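Local coordinates for putative exported protein (Bordetella pertussis Tohama I, PDB 2PFY) that binds pyroglutamic acid as an extracytoplasmic solute receptor of the DctP family, probably handing it to a tripartite ATP-independent periplasmic transporter, at residues Y15-A20 with V39-T44; D25-A30 with L35-Q40; T44-P49 with Q57-I62; V65-L70 with E78-P83; A98-L103 with I112-G117. All coordinates share one frame; numbering follows the deposited sequence.

Overall arrangement
The five contacts are spread over the five-stranded mixed sheet of a periplasmic binding protein and the loops at its strand ends. Contact 2 falls within the span of contact 1, and contacts 3, 4 and 5 follow in order along the chain. Contacts 1 and 2, centres 13 Å apart, join the same helix 15-30 to edge strand 35-40. Contact 3 brackets helix 51-57, touching contact 1 through Q40 and L45. R48 of contact 3 packs on V65, L66 and A69 of contact 4, which leaves strand 62-66. V67 of contact 4 meets L103 of contact 5, where helix 89-108 lies against the other edge strand, 112-119. R48 and L66 line the pyroglutamic acid pocket, so contacts 3 and 4 connect the sheet to the ligand site.

Contact 1 (Y15-A20 with V39-T44); sequences YLTQNA and VQSNST
The methyl CG2 of T17 meets CB of S41 at 3.7 Å, where helix 15-30 passes the end of strand 35-40 in the beta-alpha-beta unit formed with strand 2-7. With CG2 anti to the backbone N of T17 (OG1 at chi1 -68°), the methyl carries the contact, while OG1 bonds back to the carbonyl of Q10 in the preceding loop. One helical turn on, the backbone O of A20 lies 4.3 Å from CG2 of V39. The CB atoms of A20 and V39 point toward the opposite segment, although it is the carbonyl O of A20 that comes nearest V39. No hydrogen bond joins the two segments; the contact is a small one of van der Waals packing.

The polar groups around it tie both elements to the same loop. S41 OG bonds to the carboxylate of D12, and S43 OG bonds to the carbonyl of E9. Backbone bonds pair Q40 with M6 and A8, and N42 with Q10, so the chain beyond the strand stays alongside the loop that leads into the helix. There it reverses in a type I' turn from S41 to T44, closed by a weak bond from T44 N to S41 O, at 3.4 Å.

Contact 2 (D25-A30 with L35-Q40); sequences DEVKAA and LEIKVQ
V27 supplies the apolar part of this contact through one methyl, CG1, which lies 3.7 Å from CD2 of L35 and 4.0 Å from CD1 of I37. Because CG1 is anti to the backbone N (chi1 167°), that branch reaches the strand and is shared by both residues. A232 of helix 223-257 also packs on V27, while V225 and V229 of that helix reach L35.

A single backbone contact accompanies it: CA of K28 directs its hydrogen at the carbonyl O of L35, with 3.4 Å between CA and O. Helix 15-30 here turns back into strand 35-40 as the second half of a right-handed beta-alpha-beta crossover from strand 2-7, and the short segments run nearly antiparallel, at 164°.

Charge pairing occupies the solvent side, where K28, E36 and K38 form a salt-bridge network. The extended chains of K28 and E36 lie side by side and point the same way, so CD and CE of the lysine run along the carboxylate before NZ makes a salt bridge to OE2 of E36, a weak bond of 3.2 Å. The other oxygen, OE1 of E36, takes NZ of K38 at 3.1 Å, the lysine approaching from above the carboxylate plane.

Contact 3 (T44-P49 with Q57-I62); sequences TLLKRP and QGVVQI. With PCA (pyroglutamic acid), chain E.
L46 and V60 reach toward each other tip to tip across the two ends of helix 51-57. From CB, the L46 chain runs with CG anti to the carbonyl carbon (chi1 -70°), which directs its branches at the opposite segment. CD1 is the busier branch: it lies 3.8 Å from CG2 of V60 and 4.1 Å from CG1 of V59. CD2 comes near V59 alone, at 4.2 Å from the same CG1. L45, next door, takes the other branch of V60; its CD2 lies 3.7 Å from V60 CG1 as the two side chains slide past each other in opposite directions. V60 is therefore divided between two leucines, one methyl held mainly by each.

These residues belong to the loops that enter and leave helix 51-57, the connection between strands 35-40 and 62-66 of the sheet. The helix ends in a Schellman motif, with G58 at positive phi, and V59 and V60 follow directly. V51 and V55 from the helix itself add to the patch, packing on L46 and V60.

Beyond the leucines the first loop reaches the ligand. R48, its chain bent at chi3 (-74°), presents its guanidinium edge to one carboxylate oxygen of pyroglutamic acid: NH1 bonds to that O at 3.1 Å and NH2 bonds to the same O at 3.0 Å. Both bonds are somewhat bent, the N-H...O angle being 144° at NH1 and little wider at NH2. A salt bridge from R48 NE to E9 and a bond from NH1 to the carbonyl of Y145 fix the rotation of the group, while R143, T165, T182, S183 and T186 also bond to the ligand.

Contact 4 (V65-L70 with E78-P83); sequences VLVSAL and EIDSVP
Strand 62-66 of the five-stranded sheet ends in a short 3-10 turn, 67-70, and this turn packs against a second one, 79-81, close to the pyroglutamic acid pocket that L66 lines, the side chain of S68 being about 7 Å from the ligand. S68 is central to the junction. Its CB sits 4.0 Å from CB of E78 and 3.7 Å from OD1 of D80, and its OG lies 3.6 Å from OG of S81, whereas CB of V67 approaches the other oxygen of D80.

No direct hydrogen bond crosses between the segments; three waters do the bridging. Water 1 accepts from the backbone N of S68 and donates to OD2 of D80, at 2.6 Å from that oxygen. Water 2 bonds to OG of S68 and donates to OG of S81. The third donates both to the carbonyl O of S68 and to OE1 of E78, the latter at 2.6 Å. Within the second segment, OG of S81 donates to OD1 of D80 at 2.9 Å, meeting it on the anti side and 33° out of the carboxylate plane.

The two acids also have partners beyond the segments: OD2 of D80 receives the backbone N of Q208, and OE2 of E78 forms a salt bridge with K287. With S81 on one oxygen and Q208 plus a water on the other, the D80 carboxylate is held through both of its oxygens. Such donors would be expected to favour its ionised form, and the buried backbone N and O of S68 are satisfied through water rather than by protein groups across the contact.

Contact 5 (A98-L103 with I112-G117); sequences ATRPLL and IVLVYG
L114 points its CD2 methyl at helix 89-108, where it lies 3.9 Å from CB of L103 and 4.0 Å from the carbonyl O of R100. Its CG is anti to the backbone N (chi1 171°), but chi2, at 20°, is far from a staggered value, so the methyls are turned away from the usual setting, with CD2 the one that meets the helix. A104 and L107 of the same helix border L114 as well.

R100 works differently. Its chain is extended from CG to NE, with chi1 -160°, and runs across to the strand so that the guanidinium comes edge-on to the carbonyl O of V115. NH2 lies 3.2 Å from that oxygen, at an angle too poor for a hydrogen bond. Instead NH2 donates to water 4 at 2.9 Å; the water lies 2.6 Å from O of L114 and can donate to it, though other acceptors compete for its protons. The charge is met by E237, which forms a salt bridge with NH1 and also accepts from the backbone N of G117.

A classic beta bulge puts V115 and Y116 together opposite V211 of strand 208-214. Helix 89-108 packs against this edge strand through L103, which also meets V67 beyond the end of strand 62-66, and helix 290-300 touches A98, T99 and L102.

Contact 1 (Y15-A20 with V39-T44)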
# COMPACT_ATOMS: atom_id res chain seq x y z
N TYR A 15 -9.85 5.39 -2.95
CA TYR A 15 -10.86 4.34 -2.68
C TYR A 15 -10.57 3.54 -1.40
O TYR A 15 -11.48 2.99 -0.80
CB TYR A 15 -11.10 3.41 -3.88
CG TYR A 15 -9.99 2.41 -4.16
CD1 TYR A 15 -9.91 1.20 -3.46
CD2 TYR A 15 -9.00 2.68 -5.13
CE1 TYR A 15 -8.88 0.27 -3.72
CE2 TYR A 15 -7.98 1.77 -5.41
CZ TYR A 15 -7.93 0.56 -4.72
OH TYR A 15 -6.89 -0.32 -5.00
N LEU A 16 -9.31 3.48 -0.99
CA LEU A 16 -8.96 2.77 0.26
C LEU A 16 -9.48 3.55 1.44
O LEU A 16 -9.99 2.96 2.41
CB LEU A 16 -7.43 2.59 0.37
CG LEU A 16 -6.90 1.59 -0.67
CD1 LEU A 16 -5.34 1.61 -0.68
CD2 LEU A 16 -7.42 0.14 -0.40
N THR A 17 -9.36 4.88 1.36
CA THR A 17 -9.95 5.77 2.35
C THR A 17 -11.48 5.66 2.37
O THR A 17 -12.06 5.59 3.46
CB THR A 17 -9.51 7.23 2.12
OG1 THR A 17 -8.12 7.33 2.42
CG2 THR A 17 -10.26 8.24 3.02
N GLN A 18 -12.13 5.62 1.21
CA GLN A 18 -13.58 5.44 1.15
C GLN A 18 -13.98 4.08 1.70
O GLN A 18 -14.99 3.93 2.37
CB GLN A 18 -14.13 5.66 -0.29
CG GLN A 18 -14.10 7.13 -0.70
CD GLN A 18 -14.76 8.06 0.34
OE1 GLN A 18 -15.86 7.78 0.84
NE2 GLN A 18 -14.07 9.17 0.69
N ASN A 19 -13.16 3.08 1.45
CA ASN A 19 -13.45 1.75 2.00
C ASN A 19 -13.37 1.74 3.56
O ASN A 19 -14.23 1.14 4.25
CB ASN A 19 -12.51 0.73 1.35
CG ASN A 19 -12.87 -0.72 1.67
OD1 ASN A 19 -14.03 -1.08 1.72
ND2 ASN A 19 -11.87 -1.53 1.89
N ALA A 20 -12.38 2.45 4.11
CA ALA A 20 -12.26 2.61 5.55
C ALA A 20 -13.43 3.41 6.16
O ALA A 20 -13.93 3.06 7.24
CB ALA A 20 -10.89 3.22 5.90
N VAL A 39 -13.03 8.97 11.24
CA VAL A 39 -11.86 8.82 10.38
C VAL A 39 -11.31 10.22 10.06
O VAL A 39 -12.05 11.13 9.63
CB VAL A 39 -12.21 8.09 9.06
CG1 VAL A 39 -11.00 8.06 8.14
CG2 VAL A 39 -12.75 6.65 9.35
N GLN A 40 -10.02 10.39 10.30
CA GLN A 40 -9.29 11.57 9.85
C GLN A 40 -8.32 11.12 8.80
O GLN A 40 -7.35 10.42 9.08
CB GLN A 40 -8.57 12.25 11.03
CG GLN A 40 -9.61 12.66 12.09
CD GLN A 40 -9.08 13.62 13.10
OE1 GLN A 40 -8.42 14.58 12.74
NE2 GLN A 40 -9.36 13.38 14.39
N SER A 41 -8.59 11.54 7.57
CA SER A 41 -7.86 10.97 6.46
C SER A 41 -6.72 11.90 6.01
O SER A 41 -6.41 12.92 6.68
CB SER A 41 -8.83 10.72 5.31
OG SER A 41 -9.29 11.98 4.89
N ASN A 42 -6.13 11.56 4.87
CA ASN A 42 -5.03 12.31 4.26
C ASN A 42 -3.82 12.51 5.18
O ASN A 42 -3.09 13.52 5.07
CB ASN A 42 -5.53 13.66 3.75
CG ASN A 42 -4.58 14.25 2.68
OD1 ASN A 42 -4.04 13.53 1.84
ND2 ASN A 42 -4.38 15.56 2.74
N SER A 43 -3.58 11.54 6.08
CA SER A 43 -2.39 11.55 6.94
C SER A 43 -2.27 12.86 7.76
O SER A 43 -1.16 13.25 8.18
CB SER A 43 -1.12 11.33 6.10
OG SER A 43 -1.10 10.05 5.48
N THR A 44 -3.39 13.51 8.03
CA THR A 44 -3.32 14.76 8.80
C THR A 44 -3.05 14.52 10.29
O THR A 44 -2.59 15.43 10.98
CB THR A 44 -4.58 15.63 8.62
OG1 THR A 44 -5.73 14.86 8.97
CG2 THR A 44 -4.72 15.99 7.16

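Contact 2 (D25-A30 with L35-Q40)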
# COMPACT_ATOMS: atom_id res chain seq x y z
N ASP A 25 -18.61 3.31 9.14
CA ASP A 25 -20.07 3.40 9.08
C ASP A 25 -20.74 2.07 9.39
O ASP A 25 -21.75 2.04 10.10
CB ASP A 25 -20.56 3.89 7.70
CG ASP A 25 -20.34 5.36 7.49
OD1 ASP A 25 -20.20 6.11 8.48
OD2 ASP A 25 -20.31 5.78 6.31
N GLU A 26 -20.20 0.99 8.83
CA GLU A 26 -20.76 -0.34 9.03
C GLU A 26 -20.60 -0.84 10.47
O GLU A 26 -21.49 -1.50 10.99
CB GLU A 26 -20.23 -1.33 7.99
CG GLU A 26 -20.94 -1.07 6.61
CD GLU A 26 -20.46 -1.93 5.44
OE1 GLU A 26 -19.54 -2.80 5.61
OE2 GLU A 26 -20.99 -1.71 4.34
N VAL A 27 -19.49 -0.48 11.12
CA VAL A 27 -19.27 -0.79 12.53
C VAL A 27 -20.33 -0.08 13.38
O VAL A 27 -20.90 -0.65 14.35
CB VAL A 27 -17.81 -0.44 13.00
CG1 VAL A 27 -17.67 -0.47 14.51
CG2 VAL A 27 -16.79 -1.40 12.40
N LYS A 28 -20.61 1.17 13.06
CA LYS A 28 -21.54 1.95 13.85
C LYS A 28 -22.96 1.39 13.76
O LYS A 28 -23.69 1.32 14.77
CB LYS A 28 -21.54 3.41 13.39
CG LYS A 28 -22.34 4.32 14.31
CD LYS A 28 -22.28 5.77 13.87
CE LYS A 28 -23.30 6.61 14.61
NZ LYS A 28 -23.51 7.89 13.86
N ALA A 29 -23.35 1.01 12.54
CA ALA A 29 -24.69 0.44 12.31
C ALA A 29 -24.80 -0.95 12.92
O ALA A 29 -25.81 -1.29 13.56
CB ALA A 29 -25.02 0.45 10.80
N ALA A 30 -23.77 -1.76 12.74
CA ALA A 30 -23.78 -3.12 13.23
C ALA A 30 -23.77 -3.22 14.76
O ALA A 30 -24.30 -4.17 15.31
CB ALA A 30 -22.60 -3.89 12.64
N LEU A 35 -20.23 1.52 19.10
CA LEU A 35 -18.88 1.94 18.74
C LEU A 35 -18.94 2.87 17.54
O LEU A 35 -19.47 2.51 16.46
CB LEU A 35 -17.96 0.74 18.47
CG LEU A 35 -16.51 1.05 18.01
CD1 LEU A 35 -15.73 1.87 19.06
CD2 LEU A 35 -15.74 -0.24 17.67
N GLU A 36 -18.41 4.08 17.73
CA GLU A 36 -18.34 5.06 16.63
C GLU A 36 -16.87 5.34 16.31
O GLU A 36 -16.08 5.69 17.21
CB GLU A 36 -19.08 6.36 16.98
CG GLU A 36 -19.00 7.37 15.81
CD GLU A 36 -19.98 8.51 15.89
OE1 GLU A 36 -20.09 9.10 16.99
OE2 GLU A 36 -20.60 8.85 14.83
N ILE A 37 -16.50 5.16 15.05
CA ILE A 37 -15.14 5.40 14.64
C ILE A 37 -15.16 6.64 13.74
O ILE A 37 -15.87 6.67 12.76
CB ILE A 37 -14.55 4.21 13.89
CG1 ILE A 37 -14.61 2.94 14.79
CG2 ILE A 37 -13.12 4.57 13.39
CD1 ILE A 37 -14.26 1.61 14.09
N LYS A 38 -14.41 7.65 14.11
CA LYS A 38 -14.30 8.88 13.31
C LYS A 38 -12.97 8.86 12.57
O LYS A 38 -11.92 8.74 13.17
CB LYS A 38 -14.42 10.13 14.20
CG LYS A 38 -15.56 10.09 15.21
CD LYS A 38 -15.03 9.74 16.68
CE LYS A 38 -15.94 8.79 17.41
NZ LYS A 38 -17.21 9.44 17.95
N VAL A 39 -13.03 8.97 11.24
CA VAL A 39 -11.86 8.82 10.38
C VAL A 39 -11.31 10.22 10.06
O VAL A 39 -12.05 11.13 9.63
CB VAL A 39 -12.21 8.09 9.06
CG1 VAL A 39 -11.00 8.06 8.14
CG2 VAL A 39 -12.75 6.65 9.35
N GLN A 40 -10.02 10.39 10.30
CA GLN A 40 -9.29 11.57 9.85
C GLN A 40 -8.32 11.12 8.80
O GLN A 40 -7.35 10.42 9.08
CB GLN A 40 -8.57 12.25 11.03
CG GLN A 40 -9.61 12.66 12.09
CD GLN A 40 -9.08 13.62 13.10
OE1 GLN A 40 -8.42 14.58 12.74
NE2 GLN A 40 -9.36 13.38 14.39

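Contact 3 (T44-P49 with Q57-I62)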
# COMPACT_ATOMS: atom_id res chain seq x y z
N THR A 44 -3.39 13.51 8.03
CA THR A 44 -3.32 14.76 8.80
C THR A 44 -3.05 14.52 10.29
O THR A 44 -2.59 15.43 10.98
CB THR A 44 -4.58 15.63 8.62
OG1 THR A 44 -5.73 14.86 8.97
CG2 THR A 44 -4.72 15.99 7.16
N LEU A 45 -3.38 13.33 10.78
CA LEU A 45 -3.20 12.99 12.18
C LEU A 45 -1.83 12.32 12.38
O LEU A 45 -1.02 12.74 13.19
CB LEU A 45 -4.34 12.04 12.62
CG LEU A 45 -4.73 11.79 14.04
CD1 LEU A 45 -4.64 13.11 14.83
CD2 LEU A 45 -6.17 11.21 14.06
N LEU A 46 -1.59 11.26 11.63
CA LEU A 46 -0.33 10.53 11.63
C LEU A 46 0.11 10.30 10.19
O LEU A 46 -0.71 9.92 9.37
CB LEU A 46 -0.52 9.13 12.27
CG LEU A 46 -0.79 9.13 13.79
CD1 LEU A 46 -1.43 7.86 14.26
CD2 LEU A 46 0.53 9.33 14.53
N LYS A 47 1.40 10.47 9.91
CA LYS A 47 1.97 10.16 8.60
C LYS A 47 2.28 8.67 8.54
O LYS A 47 2.41 8.01 9.58
CB LYS A 47 3.25 10.99 8.41
CG LYS A 47 2.95 12.50 8.38
CD LYS A 47 4.20 13.32 8.24
CE LYS A 47 3.81 14.83 8.07
NZ LYS A 47 3.28 15.41 9.33
N ARG A 48 2.43 8.15 7.34
CA ARG A 48 2.65 6.73 7.12
C ARG A 48 3.66 6.08 8.09
O ARG A 48 3.35 5.05 8.65
CB ARG A 48 3.06 6.46 5.67
CG ARG A 48 3.44 5.02 5.35
CD ARG A 48 3.75 4.86 3.84
NE ARG A 48 2.55 4.89 3.02
CZ ARG A 48 2.54 5.18 1.71
NH1 ARG A 48 3.68 5.47 1.10
NH2 ARG A 48 1.40 5.18 1.02
N PRO A 49 4.89 6.65 8.22
CA PRO A 49 5.87 6.05 9.13
C PRO A 49 5.48 6.13 10.61
O PRO A 49 6.14 5.49 11.42
CB PRO A 49 7.14 6.91 8.91
CG PRO A 49 6.91 7.68 7.70
CD PRO A 49 5.44 7.85 7.55
N GLN A 57 0.67 3.26 20.81
CA GLN A 57 0.67 4.24 21.91
C GLN A 57 -0.69 4.87 22.24
O GLN A 57 -0.78 5.66 23.19
CB GLN A 57 1.71 5.33 21.65
CG GLN A 57 3.15 4.82 21.59
CD GLN A 57 4.13 5.99 21.53
OE1 GLN A 57 4.21 6.69 20.53
NE2 GLN A 57 4.85 6.23 22.62
N GLY A 58 -1.73 4.57 21.45
CA GLY A 58 -3.05 5.13 21.70
C GLY A 58 -3.24 6.58 21.27
O GLY A 58 -4.11 7.28 21.77
N VAL A 59 -2.44 7.05 20.32
CA VAL A 59 -2.74 8.34 19.70
C VAL A 59 -4.08 8.15 19.02
O VAL A 59 -4.95 9.01 19.08
CB VAL A 59 -1.65 8.67 18.66
CG1 VAL A 59 -2.04 9.83 17.81
CG2 VAL A 59 -0.32 8.94 19.40
N VAL A 60 -4.22 6.99 18.36
CA VAL A 60 -5.47 6.57 17.80
C VAL A 60 -5.69 5.14 18.27
O VAL A 60 -4.74 4.44 18.63
CB VAL A 60 -5.43 6.61 16.22
CG1 VAL A 60 -5.23 8.06 15.74
CG2 VAL A 60 -4.29 5.77 15.67
N GLN A 61 -6.94 4.71 18.22
CA GLN A 61 -7.28 3.32 18.53
C GLN A 61 -7.16 2.40 17.35
O GLN A 61 -7.04 1.17 17.52
CB GLN A 61 -8.69 3.23 19.12
CG GLN A 61 -8.84 3.92 20.45
CD GLN A 61 -9.18 5.39 20.28
OE1 GLN A 61 -9.26 5.87 19.17
NE2 GLN A 61 -9.36 6.13 21.40
N ILE A 62 -7.15 2.99 16.14
CA ILE A 62 -7.17 2.19 14.94
C ILE A 62 -6.63 3.05 13.79
O ILE A 62 -6.75 4.31 13.80
CB ILE A 62 -8.63 1.67 14.69
CG1 ILE A 62 -8.68 0.58 13.60
CG2 ILE A 62 -9.63 2.89 14.45
CD1 ILE A 62 -10.07 -0.13 13.47
N PCA E . 0.02 4.58 -3.72
CA PCA E . 0.79 4.68 -2.45
CB PCA E . 1.47 3.36 -2.17
CG PCA E . 1.16 2.47 -3.33
CD PCA E . 0.25 3.27 -4.21
OE PCA E . -0.28 2.83 -5.23
C PCA E . 1.82 5.79 -2.56
O PCA E . 2.43 6.25 -1.58
OXT PCA E . 2.06 6.25 -3.66

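Contact 4 (V65-L70 with E78-P83)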
# COMPACT_ATOMS: atom_id res chain seq x y z
N VAL A 65 -2.78 1.95 7.09
CA VAL A 65 -1.41 2.21 6.62
C VAL A 65 -0.98 1.16 5.60
O VAL A 65 -1.47 0.02 5.59
CB VAL A 65 -0.37 2.33 7.83
CG1 VAL A 65 -0.20 1.00 8.56
CG2 VAL A 65 1.00 2.91 7.41
N LEU A 66 -0.06 1.58 4.72
CA LEU A 66 0.61 0.71 3.79
C LEU A 66 1.31 -0.38 4.60
O LEU A 66 2.11 -0.06 5.50
CB LEU A 66 1.66 1.53 3.01
CG LEU A 66 2.42 0.82 1.89
CD1 LEU A 66 1.48 0.57 0.69
CD2 LEU A 66 3.68 1.61 1.48
N VAL A 67 1.03 -1.64 4.28
CA VAL A 67 1.62 -2.80 5.00
C VAL A 67 3.15 -2.72 4.99
O VAL A 67 3.81 -2.81 6.06
CB VAL A 67 1.12 -4.16 4.37
CG1 VAL A 67 1.90 -5.36 4.98
CG2 VAL A 67 -0.39 -4.33 4.55
N SER A 68 3.72 -2.49 3.80
CA SER A 68 5.16 -2.42 3.63
C SER A 68 5.83 -1.23 4.32
O SER A 68 7.06 -1.13 4.33
CB SER A 68 5.52 -2.47 2.13
OG SER A 68 4.86 -1.40 1.45
N ALA A 69 5.05 -0.33 4.93
CA ALA A 69 5.62 0.69 5.83
C ALA A 69 6.29 0.06 7.07
O ALA A 69 7.12 0.69 7.72
CB ALA A 69 4.57 1.73 6.26
N LEU A 70 5.91 -1.18 7.38
CA LEU A 70 6.53 -1.92 8.49
C LEU A 70 7.73 -2.80 8.08
O LEU A 70 8.31 -3.49 8.93
CB LEU A 70 5.48 -2.75 9.25
CG LEU A 70 4.50 -1.99 10.19
CD1 LEU A 70 3.67 -0.92 9.47
CD2 LEU A 70 3.59 -2.99 10.86
N GLU A 78 6.96 -6.61 3.80
CA GLU A 78 7.24 -6.05 2.46
C GLU A 78 7.35 -7.09 1.33
O GLU A 78 7.83 -6.76 0.23
CB GLU A 78 8.47 -5.14 2.49
CG GLU A 78 9.76 -5.90 2.76
CD GLU A 78 10.99 -5.01 2.88
OE1 GLU A 78 10.88 -3.83 3.28
OE2 GLU A 78 12.08 -5.53 2.58
N ILE A 79 6.90 -8.31 1.57
CA ILE A 79 6.88 -9.29 0.49
C ILE A 79 5.97 -8.86 -0.67
O ILE A 79 6.18 -9.27 -1.81
CB ILE A 79 6.56 -10.77 0.98
CG1 ILE A 79 6.88 -11.83 -0.08
CG2 ILE A 79 5.10 -10.95 1.40
CD1 ILE A 79 8.33 -11.89 -0.54
N ASP A 80 4.98 -8.03 -0.38
CA ASP A 80 4.05 -7.53 -1.39
C ASP A 80 4.67 -6.49 -2.32
O ASP A 80 4.02 -6.02 -3.28
CB ASP A 80 2.76 -6.98 -0.72
CG ASP A 80 2.99 -5.68 0.06
OD1 ASP A 80 4.11 -5.14 0.04
OD2 ASP A 80 2.05 -5.20 0.72
N SER A 81 5.93 -6.13 -2.06
CA SER A 81 6.63 -5.12 -2.85
C SER A 81 7.82 -5.67 -3.66
O SER A 81 8.57 -4.89 -4.24
CB SER A 81 7.05 -3.93 -1.98
OG SER A 81 5.92 -3.33 -1.36
N VAL A 82 8.00 -6.99 -3.68
CA VAL A 82 9.05 -7.60 -4.50
C VAL A 82 8.63 -7.59 -5.98
O VAL A 82 7.60 -8.18 -6.32
CB VAL A 82 9.35 -9.07 -4.09
CG1 VAL A 82 10.33 -9.74 -5.11
CG2 VAL A 82 9.86 -9.15 -2.63
N PRO A 83 9.37 -6.88 -6.85
CA PRO A 83 8.94 -6.77 -8.25
C PRO A 83 8.72 -8.11 -8.94
O PRO A 83 9.55 -9.03 -8.81
CB PRO A 83 10.03 -5.92 -8.91
CG PRO A 83 10.60 -5.08 -7.76
CD PRO A 83 10.58 -6.06 -6.58
O HOH W 1 2.44 -2.69 1.32
O HOH W 2 6.43 -0.81 -0.59
O HOH W 3 9.27 -1.89 2.65

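Contact 5 (A98-L103 with I112-G117)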
# COMPACT_ATOMS: atom_id res chain seq x y z
N ALA A 98 -1.35 -16.24 2.04
CA ALA A 98 -0.13 -16.77 2.70
C ALA A 98 0.54 -15.79 3.67
O ALA A 98 1.22 -16.20 4.62
CB ALA A 98 0.91 -17.20 1.64
N THR A 99 0.41 -14.49 3.39
CA THR A 99 1.10 -13.45 4.18
C THR A 99 0.32 -13.08 5.45
O THR A 99 0.91 -12.96 6.55
CB THR A 99 1.33 -12.18 3.33
OG1 THR A 99 2.10 -12.52 2.17
CG2 THR A 99 2.07 -11.12 4.10
N ARG A 100 -0.99 -12.93 5.28
CA ARG A 100 -1.88 -12.41 6.32
C ARG A 100 -1.72 -13.06 7.72
O ARG A 100 -1.54 -12.33 8.70
CB ARG A 100 -3.33 -12.51 5.88
CG ARG A 100 -4.22 -11.59 6.67
CD ARG A 100 -5.69 -11.83 6.42
NE ARG A 100 -6.45 -11.08 7.42
CZ ARG A 100 -7.72 -10.73 7.27
NH1 ARG A 100 -8.36 -11.10 6.17
NH2 ARG A 100 -8.34 -10.03 8.20
N PRO A 101 -1.82 -14.42 7.82
CA PRO A 101 -1.76 -14.97 9.19
C PRO A 101 -0.43 -14.70 9.88
O PRO A 101 -0.42 -14.47 11.09
CB PRO A 101 -2.04 -16.48 9.01
CG PRO A 101 -1.88 -16.76 7.58
CD PRO A 101 -2.05 -15.48 6.81
N LEU A 102 0.67 -14.72 9.13
CA LEU A 102 1.98 -14.35 9.66
C LEU A 102 2.05 -12.92 10.17
O LEU A 102 2.62 -12.64 11.24
CB LEU A 102 3.07 -14.60 8.61
CG LEU A 102 3.40 -16.07 8.36
CD1 LEU A 102 4.27 -16.22 7.10
CD2 LEU A 102 4.09 -16.67 9.59
N LEU A 103 1.48 -11.99 9.40
CA LEU A 103 1.41 -10.59 9.84
C LEU A 103 0.56 -10.42 11.10
O LEU A 103 0.87 -9.62 11.95
CB LEU A 103 0.82 -9.71 8.72
CG LEU A 103 1.51 -9.70 7.34
CD1 LEU A 103 1.09 -8.48 6.51
CD2 LEU A 103 3.04 -9.73 7.42
N ILE A 112 -0.98 -5.23 18.75
CA ILE A 112 -1.80 -4.76 17.61
C ILE A 112 -2.68 -5.85 17.00
O ILE A 112 -2.22 -6.96 16.80
CB ILE A 112 -0.89 -4.19 16.50
CG1 ILE A 112 -0.12 -2.98 17.02
CG2 ILE A 112 -1.72 -3.85 15.22
CD1 ILE A 112 1.07 -2.59 16.13
N VAL A 113 -3.92 -5.52 16.65
CA VAL A 113 -4.85 -6.44 15.99
C VAL A 113 -4.98 -6.05 14.51
O VAL A 113 -5.29 -4.90 14.19
CB VAL A 113 -6.28 -6.37 16.65
CG1 VAL A 113 -7.27 -7.24 15.91
CG2 VAL A 113 -6.21 -6.75 18.12
N LEU A 114 -4.74 -7.02 13.63
CA LEU A 114 -4.97 -6.88 12.20
C LEU A 114 -6.46 -7.03 11.96
O LEU A 114 -7.03 -8.08 12.21
CB LEU A 114 -4.14 -7.91 11.42
CG LEU A 114 -4.23 -8.24 9.90
CD1 LEU A 114 -4.87 -7.17 9.02
CD2 LEU A 114 -2.84 -8.64 9.38
N VAL A 115 -7.11 -5.94 11.54
CA VAL A 115 -8.54 -5.96 11.33
C VAL A 115 -8.84 -6.39 9.87
O VAL A 115 -9.54 -7.40 9.65
CB VAL A 115 -9.18 -4.59 11.66
CG1 VAL A 115 -10.67 -4.59 11.33
CG2 VAL A 115 -8.90 -4.21 13.16
N TYR A 116 -8.33 -5.66 8.88
CA TYR A 116 -8.52 -6.11 7.49
C TYR A 116 -7.45 -5.51 6.58
O TYR A 116 -6.77 -4.57 6.98
CB TYR A 116 -9.95 -5.79 6.99
CG TYR A 116 -10.18 -4.33 6.58
CD1 TYR A 116 -9.83 -3.86 5.29
CD2 TYR A 116 -10.76 -3.42 7.48
CE1 TYR A 116 -10.03 -2.48 4.94
CE2 TYR A 116 -11.01 -2.07 7.13
CZ TYR A 116 -10.62 -1.62 5.85
OH TYR A 116 -10.84 -0.32 5.51
N GLY A 117 -7.30 -6.10 5.38
CA GLY A 117 -6.42 -5.62 4.32
C GLY A 117 -7.19 -5.25 3.06
O GLY A 117 -8.34 -5.67 2.85
O HOH W 4 -8.24 -10.11 11.12